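Local structure of Serine/threonine-protein kinase Tel1 (Chaetomium thermophilum, 6SKY) at residues A2411-K2416 and N2442-K2447; S2436-H2441 and R2488-I2493; L2452-C2457 and K2495-N2500. The protein probably acts as a DNA damage sensor kinase, transferring phosphate from ATP to serine or threonine in [ST]-Q sequences of its substrates to activate checkpoint signalling. One frame throughout, in Å; residues are numbered along the deposited sequence.

Along the chain, both segments of contact 1 precede those of contact 3, whereas the segments of contact 2 alternate with those of both. Helix 2444-2459 serves contacts 1 and 3, its first turn meeting helix 2409-2418 and a later part meeting the end of helix 2483-2497; that last helix also carries contact 2, where it receives the loop 2436-2441. The centres of contact 1 and contact 2 lie about 15 Å apart. Between contact 2 and contact 3 the centres are about 12 Å apart. Gln2446 touches the loop of contact 2, and Val2453 packs on Ile2493, so contact 2 bridges the other two, which do not touch each other directly. All three lie away from the nucleotide and magnesium sites.

Contact 1: A2411-K2416 and N2442-K2447; sequences ANEVVK and NTLFQK
Helix 2409-2418 meets the first turn of helix 2444-2459 within the all-helical FAT region of this PI3-kinase-related protein. The backbones come nearest at Asn2412 and Phe2445, whose CA atoms are 6.3 Å apart. Leu2444 carries most of the contact: with CG anti to the backbone N (chi1 -179°), it directs its branch at the opposite helix, and CD2 settles 3.9 Å from CB of Asn2412. Glu2413 starts out facing away, but a bend at chi2 (-53°) brings its carboxylate back so that OE2 is the atom beside CD2 of Leu2444, the two side chains crossing at about a right angle. In this alpha-solenoid protein the two helices meet here through Leu2444 set against polar residues, among them the aliphatic chain of Lys2416, whose CD lies 4.5 Å from CD1 of Leu2444. Beside the leucine, OD1 of Asn2412 lies at the edge of the Phe2445 ring, 4.0 Å from CD2, with amide and ring planes 46° apart. Both ends of that amide are held by the preceding segment of the chain: OD1 accepts a hydrogen bond from NE1 of Trp2402, and ND2 donates to O of Ser2406. Trp2402 also meets the Phe2445 ring edge-to-face.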
loop_
_atom_site.group_PDB
_atom_site.type_symbol
_atom_site.label_atom_id
_atom_site.label_comp_id
_atom_site.label_asym_id
_atom_site.label_seq_id
_atom_site.Cartn_x
_atom_site.Cartn_y
_atom_site.Cartn_z
ATOM N N ALA A 2411 20.208 28.500 -26.150
ATOM C CA ALA A 2411 20.594 28.194 -24.782
ATOM C C ALA A 2411 21.710 29.110 -24.319
ATOM O O ALA A 2411 21.697 29.595 -23.183
ATOM C CB ALA A 2411 21.020 26.735 -24.674
ATOM N N ASN A 2412 22.679 29.373 -25.189
ATOM C CA ASN A 2412 23.788 30.223 -24.795
ATOM C C ASN A 2412 23.355 31.667 -24.612
ATOM O O ASN A 2412 23.892 32.356 -23.748
ATOM C CB ASN A 2412 24.914 30.113 -25.810
ATOM C CG ASN A 2412 25.492 28.725 -25.867
ATOM O OD1 ASN A 2412 25.581 28.046 -24.854
ATOM N ND2 ASN A 2412 25.875 28.289 -27.053
ATOM N N GLU A 2413 22.368 32.139 -25.372
ATOM C CA GLU A 2413 21.877 33.493 -25.133
ATOM C C GLU A 2413 21.167 33.597 -23.793
ATOM O O GLU A 2413 21.380 34.560 -23.043
ATOM C CB GLU A 2413 20.949 33.935 -26.259
ATOM C CG GLU A 2413 21.624 34.036 -27.606
ATOM C CD GLU A 2413 22.871 34.896 -27.580
ATOM O OE1 GLU A 2413 22.893 35.900 -26.837
ATOM O OE2 GLU A 2413 23.830 34.566 -28.305
ATOM N N VAL A 2414 20.326 32.615 -23.463
ATOM C CA VAL A 2414 19.643 32.661 -22.172
ATOM C C VAL A 2414 20.648 32.591 -21.028
ATOM O O VAL A 2414 20.540 33.322 -20.030
ATOM C CB VAL A 2414 18.603 31.536 -22.075
ATOM C CG1 VAL A 2414 17.917 31.585 -20.743
ATOM C CG2 VAL A 2414 17.601 31.673 -23.174
ATOM N N VAL A 2415 21.640 31.710 -21.150
ATOM C CA VAL A 2415 22.643 31.581 -20.102
ATOM C C VAL A 2415 23.442 32.862 -19.972
ATOM O O VAL A 2415 23.714 33.328 -18.864
ATOM C CB VAL A 2415 23.553 30.378 -20.379
ATOM C CG1 VAL A 2415 24.717 30.398 -19.439
ATOM C CG2 VAL A 2415 22.780 29.103 -20.220
ATOM N N LYS A 2416 23.838 33.452 -21.098
ATOM C CA LYS A 2416 24.553 34.718 -21.054
ATOM C C LYS A 2416 23.748 35.767 -20.319
ATOM O O LYS A 2416 24.300 36.567 -19.558
ATOM C CB LYS A 2416 24.862 35.196 -22.465
ATOM C CG LYS A 2416 25.402 36.602 -22.501
ATOM C CD LYS A 2416 25.555 37.102 -23.912
ATOM C CE LYS A 2416 26.030 38.535 -23.917
ATOM N NZ LYS A 2416 26.198 39.046 -25.296
ATOM N N ASN A 2442 36.805 30.540 -28.984
ATOM C CA ASN A 2442 36.192 31.834 -29.262
ATOM C C ASN A 2442 34.686 31.746 -29.471
ATOM O O ASN A 2442 34.073 32.725 -29.909
ATOM C CB ASN A 2442 36.833 32.518 -30.472
ATOM C CG ASN A 2442 36.892 34.013 -30.323
ATOM O OD1 ASN A 2442 37.125 34.527 -29.232
ATOM N ND2 ASN A 2442 36.673 34.726 -31.417
ATOM N N THR A 2443 34.071 30.607 -29.172
ATOM C CA THR A 2443 32.625 30.496 -29.205
ATOM C C THR A 2443 32.021 31.240 -28.020
ATOM O O THR A 2443 32.724 31.687 -27.114
ATOM C CB THR A 2443 32.205 29.032 -29.176
ATOM O OG1 THR A 2443 33.235 28.235 -29.765
ATOM C CG2 THR A 2443 30.929 28.833 -29.962
ATOM N N LEU A 2444 30.696 31.381 -28.028
ATOM C CA LEU A 2444 30.035 31.989 -26.882
ATOM C C LEU A 2444 30.018 31.039 -25.696
ATOM O O LEU A 2444 30.174 31.467 -24.547
ATOM C CB LEU A 2444 28.618 32.416 -27.250
ATOM C CG LEU A 2444 27.821 33.090 -26.135
ATOM C CD1 LEU A 2444 28.576 34.267 -25.571
ATOM C CD2 LEU A 2444 26.482 33.530 -26.645
ATOM N N PHE A 2445 29.837 29.747 -25.954
ATOM C CA PHE A 2445 29.875 28.772 -24.875
ATOM C C PHE A 2445 31.189 28.844 -24.120
ATOM O O PHE A 2445 31.207 28.783 -22.889
ATOM C CB PHE A 2445 29.659 27.371 -25.426
ATOM C CG PHE A 2445 29.797 26.293 -24.401
ATOM C CD1 PHE A 2445 30.948 25.554 -24.312
ATOM C CD2 PHE A 2445 28.774 26.015 -23.533
ATOM C CE1 PHE A 2445 31.075 24.571 -23.377
ATOM C CE2 PHE A 2445 28.905 25.029 -22.601
ATOM C CZ PHE A 2445 30.055 24.313 -22.524
ATOM N N GLN A 2446 32.300 29.000 -24.834
ATOM C CA GLN A 2446 33.582 29.058 -24.149
ATOM C C GLN A 2446 33.788 30.391 -23.451
ATOM O O GLN A 2446 34.404 30.435 -22.386
ATOM C CB GLN A 2446 34.719 28.780 -25.121
ATOM C CG GLN A 2446 34.675 27.403 -25.722
ATOM C CD GLN A 2446 34.808 26.314 -24.690
ATOM O OE1 GLN A 2446 34.331 25.202 -24.886
ATOM N NE2 GLN A 2446 35.472 26.618 -23.590
ATOM N N LYS A 2447 33.270 31.480 -24.005
ATOM C CA LYS A 2447 33.411 32.756 -23.322
ATOM C C LYS A 2447 32.586 32.805 -22.049
ATOM O O LYS A 2447 32.915 33.563 -21.133
ATOM C CB LYS A 2447 33.025 33.898 -24.253
ATOM C CG LYS A 2447 33.996 34.085 -25.386
ATOM C CD LYS A 2447 33.631 35.276 -26.233
ATOM C CE LYS A 2447 34.762 35.631 -27.178
ATOM N NZ LYS A 2447 34.498 36.905 -27.895
#

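Contact 2: S2436-H2441 and R2488-I2493; sequences SRLQDH and RATDKI
OD2 of Asp2440 is gripped by two cationic side chains, Arg2488 and Lys2492, in a salt-bridge network that ties the loop before helix 2444-2459 to one face of helix 2483-2497. The two basic residues are four apart, one helical turn, and both chains start with CG anti to the carbonyl carbon. The arginine bends at chi3 (-65°) and lays its guanidinium across the acid: OD2 sits over the centre of one face, 3.0 Å from NE, while carboxylate and guanidinium planes are 84° apart. No N-H points at the oxygen, so this ion pair rests on charge alone. From another direction comes the extended chain of Lys2492, its NZ 3.5 Å from OD2. The two positive groups would probably favour the ionised carboxylate. An alanine in place of Asp2440 would probably weaken the hold of the loop on this helix, since OD2 and both its ion pairs would be lost. The backbone comes close here as well, CA of Asp2440 being 5.3 Å from CA of Ala2489, a spacing that the small alanine side chain permits; its CB packs 3.7 Å from C of Gln2439. Deeper in, Leu2438 supplies the apolar half of the contact, and Ile2450 of helix 2444-2459 touches both this leucine and Ile2493. Leu2438 CB lies 4.1 Å from CB of Ala2489, and CD1 of Leu2438 meets CD1 of Ile2493 tip to tip at 4.0 Å.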
loop_
_atom_site.group_PDB
_atom_site.type_symbol
_atom_site.label_atom_id
_atom_site.label_comp_id
_atom_site.label_asym_id
_atom_site.label_seq_id
_atom_site.Cartn_x
_atom_site.Cartn_y
_atom_site.Cartn_z
ATOM N N SER A 2436 36.890 20.423 -17.217
ATOM C CA SER A 2436 37.134 19.392 -18.210
ATOM C C SER A 2436 36.612 19.766 -19.584
ATOM O O SER A 2436 36.990 19.128 -20.568
ATOM C CB SER A 2436 36.495 18.079 -17.761
ATOM O OG SER A 2436 36.208 17.246 -18.861
ATOM N N ARG A 2437 35.755 20.777 -19.674
ATOM C CA ARG A 2437 35.186 21.226 -20.933
ATOM C C ARG A 2437 35.831 22.503 -21.439
ATOM O O ARG A 2437 35.354 23.078 -22.416
ATOM C CB ARG A 2437 33.683 21.434 -20.786
ATOM C CG ARG A 2437 32.927 20.204 -20.387
ATOM C CD ARG A 2437 32.842 19.240 -21.537
ATOM N NE ARG A 2437 32.291 19.883 -22.722
ATOM C CZ ARG A 2437 31.063 19.684 -23.179
ATOM N NH1 ARG A 2437 30.249 18.845 -22.563
ATOM N NH2 ARG A 2437 30.653 20.320 -24.262
ATOM N N LEU A 2438 36.893 22.962 -20.794
ATOM C CA LEU A 2438 37.546 24.191 -21.210
ATOM C C LEU A 2438 38.267 23.987 -22.527
ATOM O O LEU A 2438 38.946 22.981 -22.729
ATOM C CB LEU A 2438 38.539 24.650 -20.153
ATOM C CG LEU A 2438 37.960 25.185 -18.860
ATOM C CD1 LEU A 2438 39.069 25.538 -17.918
ATOM C CD2 LEU A 2438 37.132 26.393 -19.162
ATOM N N GLN A 2439 38.111 24.952 -23.427
ATOM C CA GLN A 2439 38.833 24.980 -24.687
ATOM C C GLN A 2439 38.936 26.423 -25.137
ATOM O O GLN A 2439 38.195 27.289 -24.672
ATOM C CB GLN A 2439 38.149 24.128 -25.750
ATOM C CG GLN A 2439 38.542 22.681 -25.690
ATOM C CD GLN A 2439 37.794 21.847 -26.670
ATOM O OE1 GLN A 2439 36.978 22.355 -27.433
ATOM N NE2 GLN A 2439 38.058 20.552 -26.665
ATOM N N ASP A 2440 39.869 26.686 -26.033
ATOM C CA ASP A 2440 40.043 28.025 -26.581
ATOM C C ASP A 2440 39.507 27.996 -28.008
ATOM O O ASP A 2440 40.227 27.687 -28.957
ATOM C CB ASP A 2440 41.491 28.467 -26.518
ATOM C CG ASP A 2440 42.438 27.385 -26.934
ATOM O OD1 ASP A 2440 42.058 26.203 -26.839
ATOM O OD2 ASP A 2440 43.564 27.712 -27.356
ATOM N N HIS A 2441 38.223 28.317 -28.147
ATOM C CA HIS A 2441 37.546 28.242 -29.426
ATOM C C HIS A 2441 36.863 29.530 -29.845
ATOM O O HIS A 2441 36.375 29.598 -30.977
ATOM C CB HIS A 2441 36.504 27.117 -29.414
ATOM C CG HIS A 2441 37.087 25.760 -29.636
ATOM N ND1 HIS A 2441 38.425 25.562 -29.893
ATOM C CD2 HIS A 2441 36.517 24.535 -29.646
ATOM C CE1 HIS A 2441 38.654 24.272 -30.052
ATOM N NE2 HIS A 2441 37.513 23.626 -29.907
ATOM N N ARG A 2488 45.698 24.897 -23.117
ATOM C CA ARG A 2488 45.883 26.302 -23.463
ATOM C C ARG A 2488 44.878 27.193 -22.748
ATOM O O ARG A 2488 45.236 28.267 -22.242
ATOM C CB ARG A 2488 45.778 26.480 -24.971
ATOM C CG ARG A 2488 46.971 25.952 -25.728
ATOM C CD ARG A 2488 46.888 26.311 -27.195
ATOM N NE ARG A 2488 45.759 25.660 -27.849
ATOM C CZ ARG A 2488 45.342 25.948 -29.074
ATOM N NH1 ARG A 2488 45.960 26.885 -29.777
ATOM N NH2 ARG A 2488 44.305 25.310 -29.594
ATOM N N ALA A 2489 43.616 26.768 -22.693
ATOM C CA ALA A 2489 42.601 27.569 -22.018
ATOM C C ALA A 2489 42.881 27.675 -20.528
ATOM O O ALA A 2489 42.775 28.761 -19.942
ATOM C CB ALA A 2489 41.220 26.976 -22.260
ATOM N N THR A 2490 43.238 26.560 -19.893
ATOM C CA THR A 2490 43.557 26.627 -18.476
ATOM C C THR A 2490 44.802 27.465 -18.228
ATOM O O THR A 2490 44.893 28.140 -17.201
ATOM C CB THR A 2490 43.724 25.226 -17.910
ATOM O OG1 THR A 2490 42.735 24.370 -18.483
ATOM C CG2 THR A 2490 43.519 25.244 -16.428
ATOM N N ASP A 2491 45.748 27.476 -19.168
ATOM C CA ASP A 2491 46.918 28.332 -19.017
ATOM C C ASP A 2491 46.540 29.804 -19.083
ATOM O O ASP A 2491 47.082 30.621 -18.332
ATOM C CB ASP A 2491 47.947 27.998 -20.088
ATOM C CG ASP A 2491 49.328 27.792 -19.520
ATOM O OD1 ASP A 2491 49.539 28.117 -18.337
ATOM O OD2 ASP A 2491 50.206 27.296 -20.257
ATOM N N LYS A 2492 45.617 30.165 -19.974
ATOM C CA LYS A 2492 45.159 31.554 -20.016
ATOM C C LYS A 2492 44.459 31.945 -18.722
ATOM O O LYS A 2492 44.670 33.048 -18.202
ATOM C CB LYS A 2492 44.231 31.776 -21.205
ATOM C CG LYS A 2492 44.883 31.511 -22.538
ATOM C CD LYS A 2492 43.878 31.568 -23.660
ATOM C CE LYS A 2492 44.428 30.901 -24.902
ATOM N NZ LYS A 2492 43.472 30.973 -26.036
ATOM N N ILE A 2493 43.626 31.053 -18.180
ATOM C CA ILE A 2493 42.955 31.355 -16.916
ATOM C C ILE A 2493 43.969 31.495 -15.788
ATOM O O ILE A 2493 43.806 32.329 -14.897
ATOM C CB ILE A 2493 41.897 30.290 -16.584
ATOM C CG1 ILE A 2493 40.748 30.347 -17.572
ATOM C CG2 ILE A 2493 41.340 30.503 -15.197
ATOM C CD1 ILE A 2493 39.643 29.415 -17.218
#

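Contact 3: L2452-C2457 and K2495-N2500; sequences LVYRIC and KALSKN
The side chains of Tyr2454 and Leu2497 run alongside each other, pointing opposite ways, each from its own helix. The tyrosine has CG anti to the backbone N (chi1 179°), which carries its ring out from helix 2444-2459 toward the last turn of helix 2483-2497. Its CE1 atom is the point of closest apolar approach, lying 3.9 Å from CB of Ala2496 and 4.0 Å from CD2 of Leu2497. Leu2497 has CG anti to the carbonyl carbon instead (chi1 -85°), and its two methyls divide the work: CD2 approaches the ring, whereas CD1 meets CB of Cys2457 at 4.0 Å. Tyr2454 and Cys2457, three residues apart on one side of their helix, thus flank the end of the leucine. Beyond the ring, the hydroxyl comes up to the Asn2500 side chain end-on, OH of Tyr2454 lying 3.7 Å from CG of Asn2500. Just past the helix, Ser2498 is the centre of an inverse gamma turn, and its OG donates to O of Lys2495 at 3.2 Å. Met2465 and Ile2468 of helix 2461-2472 pack on Leu2497 and Cys2457 respectively, so three successive helices meet here through apolar side chains, as in the helix-on-helix packing of this alpha-solenoid protein.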
loop_
_atom_site.group_PDB
_atom_site.type_symbol
_atom_site.label_atom_id
_atom_site.label_comp_id
_atom_site.label_asym_id
_atom_site.label_seq_id
_atom_site.Cartn_x
_atom_site.Cartn_y
_atom_site.Cartn_z
ATOM N N LEU A 2452 32.926 31.819 -16.056
ATOM C CA LEU A 2452 32.391 31.172 -14.865
ATOM C C LEU A 2452 33.488 30.490 -14.063
ATOM O O LEU A 2452 33.525 30.603 -12.833
ATOM C CB LEU A 2452 31.317 30.167 -15.259
ATOM C CG LEU A 2452 30.720 29.313 -14.149
ATOM C CD1 LEU A 2452 29.814 30.144 -13.294
ATOM C CD2 LEU A 2452 29.976 28.154 -14.735
ATOM N N VAL A 2453 34.384 29.765 -14.734
ATOM C CA VAL A 2453 35.476 29.103 -14.027
ATOM C C VAL A 2453 36.375 30.128 -13.352
ATOM O O VAL A 2453 36.810 29.942 -12.210
ATOM C CB VAL A 2453 36.261 28.201 -14.992
ATOM C CG1 VAL A 2453 37.558 27.772 -14.378
ATOM C CG2 VAL A 2453 35.446 26.996 -15.353
ATOM N N TYR A 2454 36.654 31.233 -14.040
ATOM C CA TYR A 2454 37.451 32.304 -13.460
ATOM C C TYR A 2454 36.808 32.859 -12.196
ATOM O O TYR A 2454 37.473 33.029 -11.169
ATOM C CB TYR A 2454 37.636 33.398 -14.505
ATOM C CG TYR A 2454 38.414 34.589 -14.039
ATOM C CD1 TYR A 2454 39.790 34.581 -14.046
ATOM C CD2 TYR A 2454 37.769 35.731 -13.610
ATOM C CE1 TYR A 2454 40.500 35.667 -13.623
ATOM C CE2 TYR A 2454 38.471 36.819 -13.188
ATOM C CZ TYR A 2454 39.837 36.783 -13.197
ATOM O OH TYR A 2454 40.545 37.878 -12.774
ATOM N N ARG A 2455 35.508 33.153 -12.250
ATOM C CA ARG A 2455 34.838 33.711 -11.083
ATOM C C ARG A 2455 34.775 32.722 -9.930
ATOM O O ARG A 2455 34.867 33.127 -8.767
ATOM C CB ARG A 2455 33.442 34.184 -11.459
ATOM C CG ARG A 2455 33.457 35.411 -12.329
ATOM C CD ARG A 2455 32.077 35.983 -12.530
ATOM N NE ARG A 2455 31.203 35.070 -13.252
ATOM C CZ ARG A 2455 30.136 34.489 -12.724
ATOM N NH1 ARG A 2455 29.401 33.673 -13.453
ATOM N NH2 ARG A 2455 29.801 34.734 -11.470
ATOM N N ILE A 2456 34.626 31.429 -10.215
ATOM C CA ILE A 2456 34.668 30.449 -9.133
ATOM C C ILE A 2456 36.041 30.430 -8.486
ATOM O O ILE A 2456 36.160 30.402 -7.259
ATOM C CB ILE A 2456 34.280 29.052 -9.636
ATOM C CG1 ILE A 2456 32.840 29.032 -10.112
ATOM C CG2 ILE A 2456 34.457 28.047 -8.532
ATOM C CD1 ILE A 2456 32.485 27.770 -10.809
ATOM N N CYS A 2457 37.103 30.437 -9.291
ATOM C CA CYS A 2457 38.442 30.412 -8.715
ATOM C C CYS A 2457 38.784 31.695 -7.982
ATOM O O CYS A 2457 39.666 31.684 -7.125
ATOM C CB CYS A 2457 39.483 30.150 -9.794
ATOM S SG CYS A 2457 39.301 28.573 -10.600
ATOM N N LYS A 2495 47.165 32.520 -16.087
ATOM C CA LYS A 2495 47.807 33.812 -16.277
ATOM C C LYS A 2495 46.914 34.942 -15.796
ATOM O O LYS A 2495 47.399 35.926 -15.232
ATOM C CB LYS A 2495 48.162 34.016 -17.745
ATOM C CG LYS A 2495 49.178 33.045 -18.290
ATOM C CD LYS A 2495 49.134 33.038 -19.807
ATOM C CE LYS A 2495 49.925 31.881 -20.385
ATOM N NZ LYS A 2495 49.546 31.608 -21.795
ATOM N N ALA A 2496 45.605 34.823 -16.016
ATOM C CA ALA A 2496 44.701 35.872 -15.558
ATOM C C ALA A 2496 44.534 35.852 -14.048
ATOM O O ALA A 2496 44.359 36.905 -13.432
ATOM C CB ALA A 2496 43.347 35.734 -16.244
ATOM N N LEU A 2497 44.575 34.668 -13.437
ATOM C CA LEU A 2497 44.484 34.574 -11.984
ATOM C C LEU A 2497 45.681 35.223 -11.318
ATOM O O LEU A 2497 45.544 35.862 -10.272
ATOM C CB LEU A 2497 44.383 33.119 -11.542
ATOM C CG LEU A 2497 43.021 32.450 -11.528
ATOM C CD1 LEU A 2497 43.156 31.091 -10.918
ATOM C CD2 LEU A 2497 42.042 33.286 -10.749
ATOM N N SER A 2498 46.868 35.055 -11.892
ATOM C CA SER A 2498 48.019 35.740 -11.316
ATOM C C SER A 2498 48.108 37.158 -11.856
ATOM O O SER A 2498 49.171 37.598 -12.299
ATOM C CB SER A 2498 49.312 34.988 -11.617
ATOM O OG SER A 2498 49.557 34.951 -13.008
ATOM N N LYS A 2499 46.991 37.875 -11.838
ATOM C CA LYS A 2499 46.970 39.272 -12.239
ATOM C C LYS A 2499 46.022 40.141 -11.435
ATOM O O LYS A 2499 46.112 41.367 -11.548
ATOM C CB LYS A 2499 46.606 39.398 -13.721
ATOM C CG LYS A 2499 47.787 39.557 -14.654
ATOM C CD LYS A 2499 47.306 39.865 -16.059
ATOM C CE LYS A 2499 48.433 40.379 -16.933
ATOM N NZ LYS A 2499 47.952 40.810 -18.277
ATOM N N ASN A 2500 45.102 39.577 -10.660
ATOM C CA ASN A 2500 44.079 40.369 -10.001
ATOM C C ASN A 2500 44.316 40.406 -8.498
ATOM O O ASN A 2500 45.024 39.570 -7.932
ATOM C CB ASN A 2500 42.677 39.840 -10.321
ATOM C CG ASN A 2500 42.337 38.571 -9.581
ATOM O OD1 ASN A 2500 43.210 37.782 -9.234
ATOM N ND2 ASN A 2500 41.051 38.361 -9.346
#